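Local coordinates for coiled-coil quantitatively-enriched protein 1 (Schizosaccharomyces pombe, PDB 7CUJ) that links telomeres to the meiotic centrosome as a molecular adaptor and is required for telomere length regulation, telomere clustering in meiotic prophase and chromosome segregation, at residues V11-P17 against V208-L214; H61-H66 against Y189-A193; S216-I221 against I236-V240. Residues are numbered along the deposited sequence.

Contact 1. Residues V11-P17 against V208-L214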
loop_
_atom_site.group_PDB
_atom_site.type_symbol
_atom_site.label_atom_id
_atom_site.label_comp_id
_atom_site.label_asym_id
_atom_site.label_seq_id
_atom_site.Cartn_x
_atom_site.Cartn_y
_atom_site.Cartn_z
ATOM N N VAL A 11 16.534 -1.086 -36.406
ATOM C CA VAL A 11 15.944 -1.747 -35.253
ATOM C C VAL A 11 14.432 -1.782 -35.458
ATOM O O VAL A 11 13.795 -0.733 -35.514
ATOM C CB VAL A 11 16.315 -1.004 -33.954
ATOM C CG1 VAL A 11 15.645 -1.612 -32.728
ATOM C CG2 VAL A 11 17.822 -0.915 -33.758
ATOM N N LEU A 12 13.865 -2.993 -35.561
ATOM C CA LEU A 12 12.450 -3.160 -35.862
ATOM C C LEU A 12 11.741 -3.890 -34.721
ATOM O O LEU A 12 12.286 -4.832 -34.147
ATOM C CB LEU A 12 12.302 -3.935 -37.175
ATOM C CG LEU A 12 12.921 -3.286 -38.415
ATOM C CD1 LEU A 12 12.931 -4.257 -39.584
ATOM C CD2 LEU A 12 12.184 -2.006 -38.791
ATOM N N ASP A 13 10.507 -3.456 -34.431
ATOM C CA ASP A 13 9.715 -3.992 -33.336
ATOM C C ASP A 13 8.675 -4.980 -33.855
ATOM O O ASP A 13 8.032 -4.737 -34.872
ATOM C CB ASP A 13 8.997 -2.881 -32.568
ATOM C CG ASP A 13 9.929 -1.789 -32.075
ATOM O OD1 ASP A 13 11.107 -2.102 -31.807
ATOM O OD2 ASP A 13 9.470 -0.633 -31.972
ATOM N N ILE A 14 8.510 -6.078 -33.112
ATOM C CA ILE A 14 7.461 -7.056 -33.344
ATOM C C ILE A 14 6.528 -7.031 -32.136
ATOM O O ILE A 14 6.859 -7.552 -31.071
ATOM C CB ILE A 14 8.063 -8.454 -33.597
ATOM C CG1 ILE A 14 9.029 -8.442 -34.787
ATOM C CG2 ILE A 14 6.965 -9.494 -33.770
ATOM C CD1 ILE A 14 9.954 -9.633 -34.858
ATOM N N GLY A 15 5.367 -6.395 -32.316
ATOM C CA GLY A 15 4.359 -6.324 -31.274
ATOM C C GLY A 15 3.583 -7.631 -31.162
ATOM O O GLY A 15 2.906 -8.037 -32.104
ATOM N N LEU A 16 3.688 -8.271 -29.993
ATOM C CA LEU A 16 3.029 -9.539 -29.726
ATOM C C LEU A 16 2.096 -9.372 -28.532
ATOM O O LEU A 16 2.463 -8.744 -27.538
ATOM C CB LEU A 16 4.095 -10.599 -29.428
ATOM C CG LEU A 16 4.990 -10.997 -30.601
ATOM C CD1 LEU A 16 6.211 -11.756 -30.109
ATOM C CD2 LEU A 16 4.221 -11.832 -31.612
ATOM N N PRO A 17 0.870 -9.941 -28.576
ATOM C CA PRO A 17 -0.108 -9.722 -27.509
ATOM C C PRO A 17 0.195 -10.548 -26.260
ATOM O O PRO A 17 0.771 -11.631 -26.347
ATOM C CB PRO A 17 -1.428 -10.176 -28.153
ATOM C CG PRO A 17 -1.009 -11.237 -29.155
ATOM C CD PRO A 17 0.363 -10.817 -29.646
ATOM N N VAL A 208 18.215 -6.080 -36.372
ATOM C CA VAL A 208 17.771 -6.201 -34.991
ATOM C C VAL A 208 16.246 -6.270 -34.959
ATOM O O VAL A 208 15.563 -5.331 -35.364
ATOM C CB VAL A 208 18.306 -5.054 -34.109
ATOM C CG1 VAL A 208 17.626 -5.013 -32.748
ATOM C CG2 VAL A 208 19.816 -5.126 -33.942
ATOM N N LEU A 209 15.734 -7.404 -34.464
ATOM C CA LEU A 209 14.315 -7.612 -34.222
ATOM C C LEU A 209 14.075 -7.560 -32.716
ATOM O O LEU A 209 14.842 -8.136 -31.948
ATOM C CB LEU A 209 13.926 -8.985 -34.781
ATOM C CG LEU A 209 13.369 -9.019 -36.206
ATOM C CD1 LEU A 209 14.180 -8.156 -37.161
ATOM C CD2 LEU A 209 13.297 -10.451 -36.714
ATOM N N ARG A 210 13.009 -6.863 -32.306
ATOM C CA ARG A 210 12.637 -6.785 -30.902
ATOM C C ARG A 210 11.244 -7.379 -30.709
ATOM O O ARG A 210 10.284 -6.936 -31.335
ATOM C CB ARG A 210 12.676 -5.338 -30.400
ATOM C CG ARG A 210 14.066 -4.719 -30.373
ATOM C CD ARG A 210 14.086 -3.443 -29.555
ATOM N NE ARG A 210 13.262 -2.388 -30.132
ATOM C CZ ARG A 210 12.971 -1.240 -29.529
ATOM N NH1 ARG A 210 13.435 -0.989 -28.317
ATOM N NH2 ARG A 210 12.219 -0.343 -30.139
ATOM N N LEU A 211 11.161 -8.396 -29.847
ATOM C CA LEU A 211 9.892 -8.942 -29.397
ATOM C C LEU A 211 9.415 -8.085 -28.226
ATOM O O LEU A 211 10.039 -8.072 -27.166
ATOM C CB LEU A 211 10.105 -10.401 -28.973
ATOM C CG LEU A 211 10.086 -11.466 -30.076
ATOM C CD1 LEU A 211 10.622 -10.948 -31.402
ATOM C CD2 LEU A 211 10.840 -12.712 -29.641
ATOM N N ILE A 212 8.321 -7.347 -28.453
ATOM C CA ILE A 212 7.788 -6.412 -27.478
ATOM C C ILE A 212 6.321 -6.751 -27.235
ATOM O O ILE A 212 5.518 -6.738 -28.165
ATOM C CB ILE A 212 7.979 -4.956 -27.953
ATOM C CG1 ILE A 212 9.466 -4.601 -28.077
ATOM C CG2 ILE A 212 7.247 -3.991 -27.030
ATOM C CD1 ILE A 212 9.741 -3.256 -28.712
ATOM N N HIS A 213 5.984 -7.052 -25.977
ATOM C CA HIS A 213 4.610 -7.365 -25.621
ATOM C C HIS A 213 3.764 -6.094 -25.614
ATOM O O HIS A 213 4.144 -5.094 -25.005
ATOM C CB HIS A 213 4.535 -8.116 -24.286
ATOM C CG HIS A 213 4.476 -9.597 -24.446
ATOM N ND1 HIS A 213 5.402 -10.437 -23.866
ATOM C CD2 HIS A 213 3.615 -10.386 -25.121
ATOM C CE1 HIS A 213 5.113 -11.685 -24.174
ATOM N NE2 HIS A 213 4.019 -11.682 -24.941
ATOM N N LEU A 214 2.617 -6.163 -26.299
ATOM C CA LEU A 214 1.691 -5.047 -26.395
ATOM C C LEU A 214 1.088 -4.774 -25.018
ATOM O O LEU A 214 0.513 -5.669 -24.395
ATOM C CB LEU A 214 0.599 -5.370 -27.422
ATOM C CG LEU A 214 1.019 -5.338 -28.894
ATOM C CD1 LEU A 214 0.030 -6.112 -29.752
ATOM C CD2 LEU A 214 1.130 -3.909 -29.398
HETATM O O HOH W 1 1.902 -14.033 -24.539
#

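Contact 2. Residues H61-H66 against Y189-A193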
loop_
_atom_site.group_PDB
_atom_site.type_symbol
_atom_site.label_atom_id
_atom_site.label_comp_id
_atom_site.label_asym_id
_atom_site.label_seq_id
_atom_site.Cartn_x
_atom_site.Cartn_y
_atom_site.Cartn_z
ATOM N N HIS A 61 8.970 -6.693 -16.068
ATOM C CA HIS A 61 9.873 -7.320 -17.021
ATOM C C HIS A 61 9.687 -8.834 -17.011
ATOM O O HIS A 61 9.609 -9.448 -18.074
ATOM C CB HIS A 61 11.335 -6.956 -16.726
ATOM C CG HIS A 61 11.758 -5.651 -17.307
ATOM N ND1 HIS A 61 11.581 -5.347 -18.643
ATOM C CD2 HIS A 61 12.360 -4.579 -16.751
ATOM C CE1 HIS A 61 12.047 -4.139 -18.880
ATOM N NE2 HIS A 61 12.534 -3.647 -17.737
ATOM N N ASN A 62 9.613 -9.420 -15.807
ATOM C CA ASN A 62 9.556 -10.865 -15.647
ATOM C C ASN A 62 8.274 -11.420 -16.265
ATOM O O ASN A 62 8.323 -12.409 -16.993
ATOM C CB ASN A 62 9.712 -11.303 -14.186
ATOM C CG ASN A 62 11.077 -10.995 -13.609
ATOM O OD1 ASN A 62 12.028 -10.724 -14.342
ATOM N ND2 ASN A 62 11.180 -11.026 -12.289
ATOM N N ILE A 63 7.141 -10.769 -15.964
ATOM C CA ILE A 63 5.841 -11.160 -16.490
ATOM C C ILE A 63 5.880 -11.118 -18.017
ATOM O O ILE A 63 5.300 -11.979 -18.678
ATOM C CB ILE A 63 4.718 -10.279 -15.896
ATOM C CG1 ILE A 63 4.536 -10.544 -14.397
ATOM C CG2 ILE A 63 3.410 -10.451 -16.656
ATOM C CD1 ILE A 63 3.900 -9.401 -13.628
ATOM N N ALA A 64 6.593 -10.123 -18.560
ATOM C CA ALA A 64 6.687 -9.903 -19.993
ATOM C C ALA A 64 7.613 -10.934 -20.637
ATOM O O ALA A 64 7.479 -11.228 -21.822
ATOM C CB ALA A 64 7.149 -8.492 -20.274
ATOM N N LYS A 65 8.560 -11.469 -19.858
ATOM C CA LYS A 65 9.431 -12.530 -20.347
ATOM C C LYS A 65 8.635 -13.829 -20.407
ATOM O O LYS A 65 8.413 -14.368 -21.490
ATOM C CB LYS A 65 10.679 -12.674 -19.474
ATOM C CG LYS A 65 11.720 -11.581 -19.654
ATOM C CD LYS A 65 12.867 -11.687 -18.671
ATOM C CE LYS A 65 13.297 -10.333 -18.145
ATOM N NZ LYS A 65 14.377 -10.451 -17.136
ATOM N N HIS A 66 8.192 -14.306 -19.239
ATOM C CA HIS A 66 7.308 -15.458 -19.163
ATOM C C HIS A 66 6.627 -15.501 -17.801
ATOM O O HIS A 66 7.293 -15.374 -16.777
ATOM C CB HIS A 66 8.082 -16.757 -19.419
ATOM C CG HIS A 66 7.228 -17.846 -19.972
ATOM N ND1 HIS A 66 7.288 -18.219 -21.298
ATOM C CD2 HIS A 66 6.286 -18.627 -19.402
ATOM C CE1 HIS A 66 6.433 -19.196 -21.517
ATOM N NE2 HIS A 66 5.802 -19.462 -20.369
ATOM N N TYR A 189 14.661 -11.159 -27.241
ATOM C CA TYR A 189 13.487 -11.801 -26.672
ATOM C C TYR A 189 12.727 -10.800 -25.803
ATOM O O TYR A 189 11.500 -10.832 -25.753
ATOM C CB TYR A 189 13.865 -13.072 -25.905
ATOM C CG TYR A 189 12.693 -13.786 -25.279
ATOM C CD1 TYR A 189 12.001 -14.767 -25.974
ATOM C CD2 TYR A 189 12.262 -13.473 -23.997
ATOM C CE1 TYR A 189 10.917 -15.424 -25.409
ATOM C CE2 TYR A 189 11.182 -14.121 -23.417
ATOM C CZ TYR A 189 10.507 -15.098 -24.128
ATOM O OH TYR A 189 9.444 -15.741 -23.566
ATOM N N ASP A 190 13.471 -9.911 -25.136
ATOM C CA ASP A 190 12.901 -8.989 -24.167
ATOM C C ASP A 190 13.686 -7.679 -24.165
ATOM O O ASP A 190 14.855 -7.646 -24.552
ATOM C CB ASP A 190 12.828 -9.619 -22.771
ATOM C CG ASP A 190 14.182 -10.042 -22.229
ATOM O OD1 ASP A 190 14.953 -9.152 -21.804
ATOM O OD2 ASP A 190 14.464 -11.256 -22.254
ATOM N N ILE A 191 13.020 -6.613 -23.703
ATOM C CA ILE A 191 13.546 -5.259 -23.727
ATOM C C ILE A 191 14.658 -5.111 -22.691
ATOM O O ILE A 191 15.608 -4.368 -22.922
ATOM C CB ILE A 191 12.412 -4.226 -23.549
ATOM C CG1 ILE A 191 11.647 -3.999 -24.857
ATOM C CG2 ILE A 191 12.916 -2.916 -22.958
ATOM C CD1 ILE A 191 12.488 -3.448 -25.994
ATOM N N GLU A 192 14.537 -5.821 -21.559
ATOM C CA GLU A 192 15.582 -5.817 -20.545
ATOM C C GLU A 192 16.918 -6.187 -21.191
ATOM O O GLU A 192 17.929 -5.530 -20.945
ATOM C CB GLU A 192 15.229 -6.747 -19.381
ATOM C CG GLU A 192 16.183 -6.625 -18.201
ATOM C CD GLU A 192 15.915 -7.543 -17.016
ATOM O OE1 GLU A 192 14.735 -7.701 -16.638
ATOM O OE2 GLU A 192 16.892 -8.101 -16.470
ATOM N N ALA A 193 16.904 -7.230 -22.032
ATOM C CA ALA A 193 18.090 -7.680 -22.746
ATOM C C ALA A 193 18.572 -6.594 -23.703
ATOM O O ALA A 193 19.774 -6.397 -23.853
ATOM C CB ALA A 193 17.813 -8.974 -23.473
HETATM O O HOH W 2 11.923 -7.142 -20.794
#

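Contact 3. Residues S216-I221 against I236-V240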
loop_
_atom_site.group_PDB
_atom_site.type_symbol
_atom_site.label_atom_id
_atom_site.label_comp_id
_atom_site.label_asym_id
_atom_site.label_seq_id
_atom_site.Cartn_x
_atom_site.Cartn_y
_atom_site.Cartn_z
ATOM N N SER A 216 2.663 -3.908 -22.286
ATOM C CA SER A 216 3.563 -4.250 -21.195
ATOM C C SER A 216 4.501 -3.078 -20.908
ATOM O O SER A 216 4.404 -2.037 -21.557
ATOM C CB SER A 216 4.331 -5.512 -21.510
ATOM O OG SER A 216 5.308 -5.276 -22.514
ATOM N N ILE A 217 5.411 -3.269 -19.940
ATOM C CA ILE A 217 6.450 -2.299 -19.624
ATOM C C ILE A 217 7.398 -2.141 -20.811
ATOM O O ILE A 217 8.026 -1.095 -20.961
ATOM C CB ILE A 217 7.212 -2.663 -18.332
ATOM C CG1 ILE A 217 8.121 -1.511 -17.893
ATOM C CG2 ILE A 217 7.988 -3.965 -18.497
ATOM C CD1 ILE A 217 8.574 -1.580 -16.459
ATOM N N GLU A 218 7.502 -3.195 -21.630
ATOM C CA GLU A 218 8.363 -3.202 -22.801
ATOM C C GLU A 218 7.860 -2.152 -23.788
ATOM O O GLU A 218 8.645 -1.378 -24.330
ATOM C CB GLU A 218 8.369 -4.584 -23.457
ATOM C CG GLU A 218 8.831 -5.712 -22.552
ATOM C CD GLU A 218 9.113 -7.012 -23.290
ATOM O OE1 GLU A 218 8.214 -7.498 -24.016
ATOM O OE2 GLU A 218 10.234 -7.533 -23.149
ATOM N N HIS A 219 6.538 -2.136 -23.999
ATOM C CA HIS A 219 5.871 -1.155 -24.839
ATOM C C HIS A 219 6.123 0.255 -24.310
ATOM O O HIS A 219 6.408 1.163 -25.088
ATOM C CB HIS A 219 4.373 -1.477 -24.922
ATOM C CG HIS A 219 3.659 -0.790 -26.036
ATOM N ND1 HIS A 219 2.378 -1.144 -26.413
ATOM C CD2 HIS A 219 4.035 0.213 -26.859
ATOM C CE1 HIS A 219 1.988 -0.381 -27.414
ATOM N NE2 HIS A 219 2.989 0.457 -27.708
ATOM N N ALA A 220 6.024 0.419 -22.983
ATOM C CA ALA A 220 6.180 1.712 -22.334
ATOM C C ALA A 220 7.617 2.216 -22.470
ATOM O O ALA A 220 7.835 3.384 -22.788
ATOM C CB ALA A 220 5.749 1.627 -20.888
ATOM N N ILE A 221 8.587 1.328 -22.230
ATOM C CA ILE A 221 9.995 1.664 -22.384
ATOM C C ILE A 221 10.256 2.115 -23.825
ATOM O O ILE A 221 10.992 3.075 -24.049
ATOM C CB ILE A 221 10.897 0.492 -21.945
ATOM C CG1 ILE A 221 10.887 0.329 -20.420
ATOM C CG2 ILE A 221 12.313 0.658 -22.482
ATOM C CD1 ILE A 221 11.333 -1.030 -19.930
ATOM N N ILE A 236 6.984 5.450 -17.577
ATOM C CA ILE A 236 6.829 4.041 -17.914
ATOM C C ILE A 236 6.011 3.318 -16.842
ATOM O O ILE A 236 5.290 2.372 -17.160
ATOM C CB ILE A 236 8.174 3.335 -18.214
ATOM C CG1 ILE A 236 9.073 3.219 -16.978
ATOM C CG2 ILE A 236 8.891 3.993 -19.386
ATOM C CD1 ILE A 236 10.295 2.347 -17.177
ATOM N N VAL A 237 6.122 3.770 -15.585
ATOM C CA VAL A 237 5.345 3.200 -14.494
ATOM C C VAL A 237 3.892 3.647 -14.636
ATOM O O VAL A 237 2.977 2.829 -14.537
ATOM C CB VAL A 237 5.917 3.571 -13.111
ATOM C CG1 VAL A 237 4.963 3.197 -11.985
ATOM C CG2 VAL A 237 7.282 2.945 -12.879
ATOM N N GLY A 238 3.702 4.951 -14.873
ATOM C CA GLY A 238 2.384 5.551 -14.998
ATOM C C GLY A 238 1.558 4.891 -16.098
ATOM O O GLY A 238 0.400 4.537 -15.878
ATOM N N VAL A 239 2.180 4.715 -17.272
ATOM C CA VAL A 239 1.515 4.169 -18.445
ATOM C C VAL A 239 1.099 2.730 -18.148
ATOM O O VAL A 239 -0.046 2.347 -18.384
ATOM C CB VAL A 239 2.402 4.277 -19.704
ATOM C CG1 VAL A 239 1.888 3.432 -20.861
ATOM C CG2 VAL A 239 2.588 5.719 -20.151
ATOM N N VAL A 240 2.044 1.947 -17.621
ATOM C CA VAL A 240 1.799 0.555 -17.285
ATOM C C VAL A 240 0.689 0.477 -16.239
ATOM O O VAL A 240 -0.228 -0.329 -16.379
ATOM C CB VAL A 240 3.097 -0.154 -16.844
ATOM C CG1 VAL A 240 2.839 -1.344 -15.937
ATOM C CG2 VAL A 240 3.930 -0.575 -18.044
#

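Contact 1. Residues V11-P17 against V208-L214
V11 opens a parallel strand pair whose short axes approach to 4.6 Å at 28°; V11 CG1 lies 3.9 Å from V208 CG1. The hydrogen bonds begin at L12: L12 N donates to V208 O (2.9 Å) and R210 N to L12 O (2.8 Å). D13, on the same face as V11, forms a salt bridge in which D13 OD1 takes bonds from R210 NE and R210 NH2, each 2.7 Å. I14 turns to the other face, its CD1 3.7 Å from L209 CG, while its backbone bonds R210 and I212. G15 CA makes a CA-H...O contact with I212 O (3.3 Å). L16 continues the backbone ladder to I212 and L214. P17 O and H213 NE2 share a water, 3.2 Å from each. Helix 191-200 covers the V11/R210/I212 side of this parallel sheet, helices 102-112 and 275-294 the I14 side. Regular backbone bonding thus holds strand 11-16; the V11/D13 face adds a valine pair and a salt bridge, while the I14/L16 face is largely aliphatic, with H213 at its end.

Contact 2. Residues H61-H66 against Y189-A193
Helix 47-65 ends beside the start of helix 191-200, and the two backbones come close at two points: H61 CA lies 6.9 Å from E192 CA, and K65 CA 6.3 Å from D190 CA. H66 is the first residue to leave helical angles (phi/psi -162/132), although H66 N still bonds N62 O at 2.9 Å. On the other segment, Y189-D190 is the link from strand 184-188 into helix 191-200, part of a beta-alpha-beta crossover that continues to strand 208-213. D190 is the N-cap of that helix, its OD1 accepting from A193 N at 2.7 Å.

Among the side chains, Y189 OH donates to K65 O at 2.7 Å, near the plane of the ring, and so satisfies a carbonyl in the last turn of helix 47-65. K65 extends past D190, with K65 CG 3.8 Å from D190 OD2, and K65 NZ forms a salt bridge with E192 OE1 at 2.8 Å, whose hydrogen bond is weak. NZ also bonds S127 O, and E192 OE1 a second donor, Q58 NE2. E192 CB sits over one face of the H61 imidazole, 4.1 Å from the centroid and 13° off the normal, a CH-pi contact, whereas I191 CG2 meets the ring edge, 4.3 Å from H61 CE1. A water 2.8 Å from H61 ND1 accepts from E192 N at 3.0 Å.

The contact therefore joins a helix C-terminus to a helix N-terminus chiefly through polar groups, with specific partners for the charged side chains and for backbone groups at the helix ends.

Contact 3. Residues S216-I221 against I236-V240
A220 sets its methyl group against three residues of helix 232-243: A220 CB lies 4.0 Å from I236 CB, 4.0 Å from V240 CG2 and 4.3 Å from V239 CG1. The small side chain lets the backbones come together, with A220 CA 5.0 Å from I236 CA and A220 O 3.6 Å from I236 CG2. One turn earlier, I217 presents its backbone to V240, I217 CA and V240 CG2 being 3.4 Å apart, and I217 CB is 3.9 Å from the same V240 CG2. On the I236 side, I236 CD1 packs 3.9 Å from I221 CG1 and 4.3 Å from I217 CD1, so that it touches two isoleucines one helical turn apart.

The short axes of 217-221 and 236-240 approach to 8.9 Å in an oblique crossing, 133° between the N-to-C directions, that buries 277 Å². Just before the first helix, S216 is its N-cap: S216 OG accepts from E218 N at 3.2 Å and also hydrogen-bonds H213 O of the preceding strand. Helix 47-65 packs on both helices: I57 and A60 touch I217, and F56 touches V240.

All seven touching residues are buried, and every side-chain pairing across the interface is aliphatic. Close fit around a small alanine, rather than directional bonding, is what joins the helix following strand 208-213 to helix 232-243.

How the contacts relate
Contact 1 pairs one of the outermost strands in this chain with its neighbour; contact 2 and the first helix of contact 3 touch strand 208-213, while helix 232-243 lies beyond. The centres of contacts 1 and 2 lie about 11 Å apart. E218 of contact 3 ties all three together: E218 OE1 is 3.0 Å from H213 N of contact 1, and E218 OE2 is 3.0 Å from I191 N of contact 2, both probable hydrogen bonds. H213 ND1 also approaches A64 O at 3.0 Å. Apolar links complete the junction, I212 CG1 to I191 CD1 at 3.8 Å and I191 CG2 to I221 CG2 at 3.7 Å. This alpha/beta domain is one part of a longer protein, whose function belongs to the whole.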